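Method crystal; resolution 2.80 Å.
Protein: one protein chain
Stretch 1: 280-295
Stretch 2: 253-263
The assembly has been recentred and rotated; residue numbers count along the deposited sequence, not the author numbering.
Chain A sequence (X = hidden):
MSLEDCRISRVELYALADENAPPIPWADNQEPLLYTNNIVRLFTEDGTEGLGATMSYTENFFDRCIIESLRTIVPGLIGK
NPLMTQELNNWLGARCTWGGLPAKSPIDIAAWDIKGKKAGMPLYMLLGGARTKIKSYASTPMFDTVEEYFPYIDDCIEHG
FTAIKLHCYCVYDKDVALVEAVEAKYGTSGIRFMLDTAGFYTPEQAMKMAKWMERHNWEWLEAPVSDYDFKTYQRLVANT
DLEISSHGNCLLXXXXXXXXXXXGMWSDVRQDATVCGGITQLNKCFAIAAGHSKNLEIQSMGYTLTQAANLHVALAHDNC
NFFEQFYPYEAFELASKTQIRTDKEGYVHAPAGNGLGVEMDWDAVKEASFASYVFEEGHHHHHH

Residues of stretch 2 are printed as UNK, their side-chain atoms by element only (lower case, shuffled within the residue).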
# COMPACT_ATOMS: atom_id res chain seq x y z
N THR A 280 -16.73 -4.51 31.15
CA THR A 280 -17.40 -4.75 29.88
C THR A 280 -16.48 -4.51 28.67
O THR A 280 -16.53 -5.27 27.70
CB THR A 280 -18.61 -3.82 29.74
OG1 THR A 280 -19.68 -4.31 30.56
CG2 THR A 280 -19.07 -3.72 28.28
N GLN A 281 -15.67 -3.47 28.74
CA GLN A 281 -14.86 -3.06 27.59
C GLN A 281 -13.47 -3.68 27.63
O GLN A 281 -12.97 -4.13 26.60
CB GLN A 281 -14.76 -1.54 27.54
CG GLN A 281 -16.10 -0.84 27.38
CD GLN A 281 -16.73 -1.10 26.03
OE1 GLN A 281 -17.68 -1.86 25.92
NE2 GLN A 281 -16.19 -0.48 25.00
N LEU A 282 -12.84 -3.68 28.80
CA LEU A 282 -11.51 -4.27 28.91
C LEU A 282 -11.60 -5.66 28.34
O LEU A 282 -10.87 -6.02 27.42
CB LEU A 282 -11.06 -4.34 30.36
CG LEU A 282 -9.67 -4.96 30.56
CD1 LEU A 282 -8.59 -4.09 29.92
CD2 LEU A 282 -9.36 -5.16 32.03
N ASN A 283 -12.53 -6.42 28.90
CA ASN A 283 -12.79 -7.79 28.48
C ASN A 283 -12.73 -7.96 26.97
O ASN A 283 -12.11 -8.89 26.46
CB ASN A 283 -14.16 -8.22 29.01
CG ASN A 283 -14.43 -9.69 28.79
OD1 ASN A 283 -13.76 -10.56 29.34
ND2 ASN A 283 -15.43 -9.98 27.97
N LYS A 284 -13.38 -7.06 26.25
CA LYS A 284 -13.40 -7.13 24.80
C LYS A 284 -12.02 -6.86 24.20
O LYS A 284 -11.62 -7.52 23.24
CB LYS A 284 -14.42 -6.15 24.23
CG LYS A 284 -15.86 -6.49 24.57
CD LYS A 284 -16.81 -5.39 24.15
CE LYS A 284 -18.23 -5.64 24.64
NZ LYS A 284 -19.06 -4.42 24.49
N CYS A 285 -11.30 -5.91 24.78
CA CYS A 285 -9.96 -5.57 24.30
C CYS A 285 -9.03 -6.78 24.35
O CYS A 285 -8.16 -6.94 23.49
CB CYS A 285 -9.38 -4.41 25.10
SG CYS A 285 -10.19 -2.83 24.77
N PHE A 286 -9.21 -7.62 25.36
CA PHE A 286 -8.50 -8.89 25.45
C PHE A 286 -8.81 -9.73 24.22
O PHE A 286 -7.90 -10.19 23.52
CB PHE A 286 -8.92 -9.67 26.70
CG PHE A 286 -7.99 -9.50 27.87
CD1 PHE A 286 -6.86 -10.28 27.99
CD2 PHE A 286 -8.26 -8.57 28.85
CE1 PHE A 286 -6.00 -10.14 29.06
CE2 PHE A 286 -7.41 -8.42 29.93
CZ PHE A 286 -6.28 -9.21 30.04
N ALA A 287 -10.10 -9.93 23.97
CA ALA A 287 -10.55 -10.70 22.82
C ALA A 287 -9.97 -10.13 21.53
O ALA A 287 -9.59 -10.87 20.63
CB ALA A 287 -12.07 -10.72 22.75
N ILE A 288 -9.91 -8.80 21.46
CA ILE A 288 -9.42 -8.13 20.27
C ILE A 288 -7.92 -8.37 20.08
O ILE A 288 -7.47 -8.67 18.97
CB ILE A 288 -9.73 -6.62 20.32
CG1 ILE A 288 -11.25 -6.42 20.24
CG2 ILE A 288 -9.04 -5.88 19.18
CD1 ILE A 288 -11.71 -5.00 20.50
N ALA A 289 -7.16 -8.27 21.17
CA ALA A 289 -5.74 -8.59 21.13
C ALA A 289 -5.54 -10.03 20.72
O ALA A 289 -4.71 -10.34 19.87
CB ALA A 289 -5.10 -8.35 22.48
N ALA A 290 -6.32 -10.93 21.32
CA ALA A 290 -6.28 -12.34 20.97
C ALA A 290 -6.26 -12.51 19.46
O ALA A 290 -5.35 -13.12 18.90
CB ALA A 290 -7.47 -13.07 21.58
N GLY A 291 -7.27 -11.95 18.80
CA GLY A 291 -7.39 -12.05 17.34
C GLY A 291 -6.21 -11.45 16.60
O GLY A 291 -5.99 -11.75 15.42
N HIS A 292 -5.45 -10.60 17.28
CA HIS A 292 -4.23 -10.04 16.70
C HIS A 292 -2.98 -10.77 17.22
O HIS A 292 -1.86 -10.31 16.99
CB HIS A 292 -4.13 -8.55 17.01
CG HIS A 292 -4.99 -7.69 16.13
ND1 HIS A 292 -4.61 -7.32 14.86
CD2 HIS A 292 -6.21 -7.14 16.34
CE1 HIS A 292 -5.56 -6.57 14.32
NE2 HIS A 292 -6.54 -6.45 15.20
N SER A 293 -3.18 -11.88 17.92
CA SER A 293 -2.08 -12.71 18.40
C SER A 293 -1.15 -11.97 19.36
O SER A 293 0.07 -12.16 19.32
CB SER A 293 -1.27 -13.26 17.22
OG SER A 293 -2.10 -13.95 16.30
N LYS A 294 -1.72 -11.14 20.22
CA LYS A 294 -0.93 -10.38 21.17
C LYS A 294 -1.58 -10.33 22.54
O LYS A 294 -2.76 -10.67 22.70
CB LYS A 294 -0.70 -8.95 20.65
CG LYS A 294 -0.23 -8.88 19.21
CD LYS A 294 0.57 -7.63 18.90
CE LYS A 294 0.64 -7.43 17.39
NZ LYS A 294 1.78 -6.59 16.95
N ASN A 295 -0.81 -9.90 23.53
CA ASN A 295 -1.27 -9.83 24.90
C ASN A 295 -1.82 -8.46 25.27
O ASN A 295 -1.55 -7.46 24.59
CB ASN A 295 -0.12 -10.17 25.85
CG ASN A 295 0.31 -11.61 25.73
OD1 ASN A 295 -0.41 -12.44 25.19
ND2 ASN A 295 1.49 -11.92 26.25
N UNK A 253 -10.83 3.37 22.85
CA UNK A 253 -11.96 2.75 22.16
C UNK A 253 -11.56 1.43 21.52
O UNK A 253 -10.41 1.22 21.16
c UNK A 253 -12.54 3.67 21.07
o UNK A 253 -11.51 4.08 20.16
c UNK A 253 -13.20 4.91 21.71
N UNK A 254 -12.53 0.53 21.38
CA UNK A 254 -12.31 -0.75 20.73
C UNK A 254 -11.80 -0.54 19.30
O UNK A 254 -11.03 -1.36 18.79
c UNK A 254 -15.61 -2.58 21.84
c UNK A 254 -13.60 -1.57 20.72
c UNK A 254 -14.27 -1.89 22.06
c UNK A 254 -13.37 -2.75 22.93
N UNK A 255 -12.22 0.55 18.67
CA UNK A 255 -11.77 0.88 17.32
C UNK A 255 -10.32 1.33 17.34
O UNK A 255 -9.51 0.87 16.54
c UNK A 255 -12.63 1.99 16.70
n UNK A 255 -15.53 2.90 18.05
c UNK A 255 -14.88 1.77 17.83
c UNK A 255 -14.11 1.66 16.53
o UNK A 255 -14.88 0.85 18.64
N UNK A 256 -9.99 2.24 18.27
CA UNK A 256 -8.63 2.75 18.37
C UNK A 256 -7.63 1.62 18.59
O UNK A 256 -6.59 1.56 17.91
c UNK A 256 -8.52 3.78 19.49
o UNK A 256 -8.34 7.13 20.35
c UNK A 256 -9.07 6.13 20.26
o UNK A 256 -9.96 5.86 21.09
c UNK A 256 -8.88 5.19 19.08
N UNK A 257 -7.94 0.73 19.53
CA UNK A 257 -7.12 -0.45 19.80
C UNK A 257 -7.03 -1.32 18.55
O UNK A 257 -5.96 -1.83 18.20
c UNK A 257 -7.56 -0.60 22.27
c UNK A 257 -7.09 -2.68 20.95
c UNK A 257 -7.73 -1.30 20.93
N UNK A 258 -8.16 -1.49 17.88
CA UNK A 258 -8.22 -2.33 16.70
C UNK A 258 -7.29 -1.78 15.62
O UNK A 258 -6.52 -2.52 15.01
c UNK A 258 -9.67 -3.02 14.75
c UNK A 258 -9.65 -2.41 16.16
o UNK A 258 -10.45 -3.20 17.05
N UNK A 259 -7.38 -0.48 15.40
CA UNK A 259 -6.58 0.19 14.39
C UNK A 259 -5.08 0.11 14.70
O UNK A 259 -4.26 -0.12 13.80
c UNK A 259 -4.64 3.71 12.47
c UNK A 259 -6.47 2.61 11.95
n UNK A 259 -5.09 3.13 13.56
c UNK A 259 -7.00 1.65 14.30
c UNK A 259 -6.24 2.43 13.27
n UNK A 259 -5.46 3.41 11.47
N UNK A 260 -4.72 0.31 15.97
CA UNK A 260 -3.32 0.31 16.39
C UNK A 260 -2.66 -1.03 16.10
O UNK A 260 -1.58 -1.10 15.51
c UNK A 260 -3.22 0.64 17.87
N UNK A 261 -3.31 -2.10 16.52
CA UNK A 261 -2.80 -3.43 16.24
C UNK A 261 -2.77 -3.68 14.73
O UNK A 261 -1.80 -4.21 14.20
c UNK A 261 -2.19 -4.55 18.99
c UNK A 261 -3.65 -4.48 16.96
c UNK A 261 -4.52 -5.42 19.12
c UNK A 261 -3.61 -4.38 18.49
N UNK A 262 -3.83 -3.26 14.04
CA UNK A 262 -3.94 -3.45 12.59
C UNK A 262 -2.84 -2.76 11.79
O UNK A 262 -2.50 -3.21 10.70
c UNK A 262 -5.30 -2.95 12.09
o UNK A 262 -6.32 -3.90 12.36
N UNK A 263 -2.29 -1.68 12.33
CA UNK A 263 -1.28 -0.91 11.61
C UNK A 263 0.11 -1.05 12.23
O UNK A 263 1.05 -0.35 11.83
c UNK A 263 -2.95 0.76 10.78
c UNK A 263 -1.67 0.58 11.55
o UNK A 263 -1.86 1.09 12.88

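Position 253 precedes the helix of the second stretch and carries three side-chain atoms, a carbon bearing one oxygen and one carbon. Its CA-to-CB bond points away from stretch 1, and its oxygen lies 3.0 Å from the backbone N of position 256. This is Thr253, the N-cap, whose OG1 accepts a hydrogen bond from that amide.

Position 254 has four carbons forked at the second. Its CA-to-CB bond runs sideways, but the end of the chain comes nearer and enters a hole formed by Gln281, Lys284, Cys285 and Ile288. It is Leu254; CD2 lies 3.7 Å from Cys285 SG, 3.7 Å from Ile288 CD1 and 3.8 Å from Lys284 CB.

Position 255 shows three carbons, the third carrying an oxygen and a nitrogen: an amide, its CA-to-CB bond pointing away from stretch 1 and its atoms making no contact with it. The residue is Gln255.

Position 256 has three carbons ending in two oxygens, a carboxylate out of reach of stretch 1. This is Glu256. Thr253 OG1 caps Glu256 N, and Glu256 OE1 in turn accepts from Thr253 N at 3.2 Å and from Thr253 OG1 at 2.5 Å.

At position 257 one carbon carries two more, a compact branched group that lies against Cys285 and Ile288; its CA-to-CB bond points toward stretch 1. This is Val257, with CG1 4.1 Å from Ile288 CG2 and CG2 4.3 Å from Cys285 SG.

Position 258 again has one carbon bearing an oxygen and a carbon, its CA-to-CB bond set sideways and its atoms against Ile288. It is Thr258. OG1 donates to Leu254 O at 2.6 Å, satisfying the hydroxyl within its own helix, while Ile288 CG2 packs 3.7 Å from Thr258 OG1.

Position 259 carries one carbon and then a five-membered ring of three carbons and two nitrogens. The CA-to-CB bond points away from stretch 1, and the ring makes no contact with it; this is His259.

The single side-chain carbon at position 260 is out of reach of stretch 1; this is Ala260.

Position 261 has four carbons forked at the second, lying against Ala289, His292 and Lys294, and its CA-to-CB bond points toward stretch 1. It is Leu261. Its CB sits over one face of the His292 ring, 3.6 Å from the ring centroid and 10° off the normal, a CH-pi contact; CD1 lies 3.9 Å from Ala289 CA and CD2 4.1 Å from Lys294 CD.

Position 262 has one carbon and one oxygen. Although its CA-to-CB bond points away, the oxygen reaches the edge of the His292 ring. This is Ser262; OG lies 3.4 Å from His292 CE1 and donates to Thr258 O at 3.0 Å.

Position 263, a carbon bearing an oxygen and a carbon, is out of reach of stretch 1. It is Thr263, the first residue to leave helical geometry; OG1 donates to His259 O at 2.8 Å.

The two helices run nearly parallel, crossing at -19° with axes 10.2 Å apart at closest approach, and the two stretches bury 550 Å², both sides summed. No hydrogen bond spans them. Packing joins them instead: Leu254 fills its hole, Val257 and Thr258 meet Ile288, and Leu261 packs against His292, while the hydroxyls of Thr258 and Ser262 bond within their own helix.

Stretch 2 253-263: TLQEVTHALST
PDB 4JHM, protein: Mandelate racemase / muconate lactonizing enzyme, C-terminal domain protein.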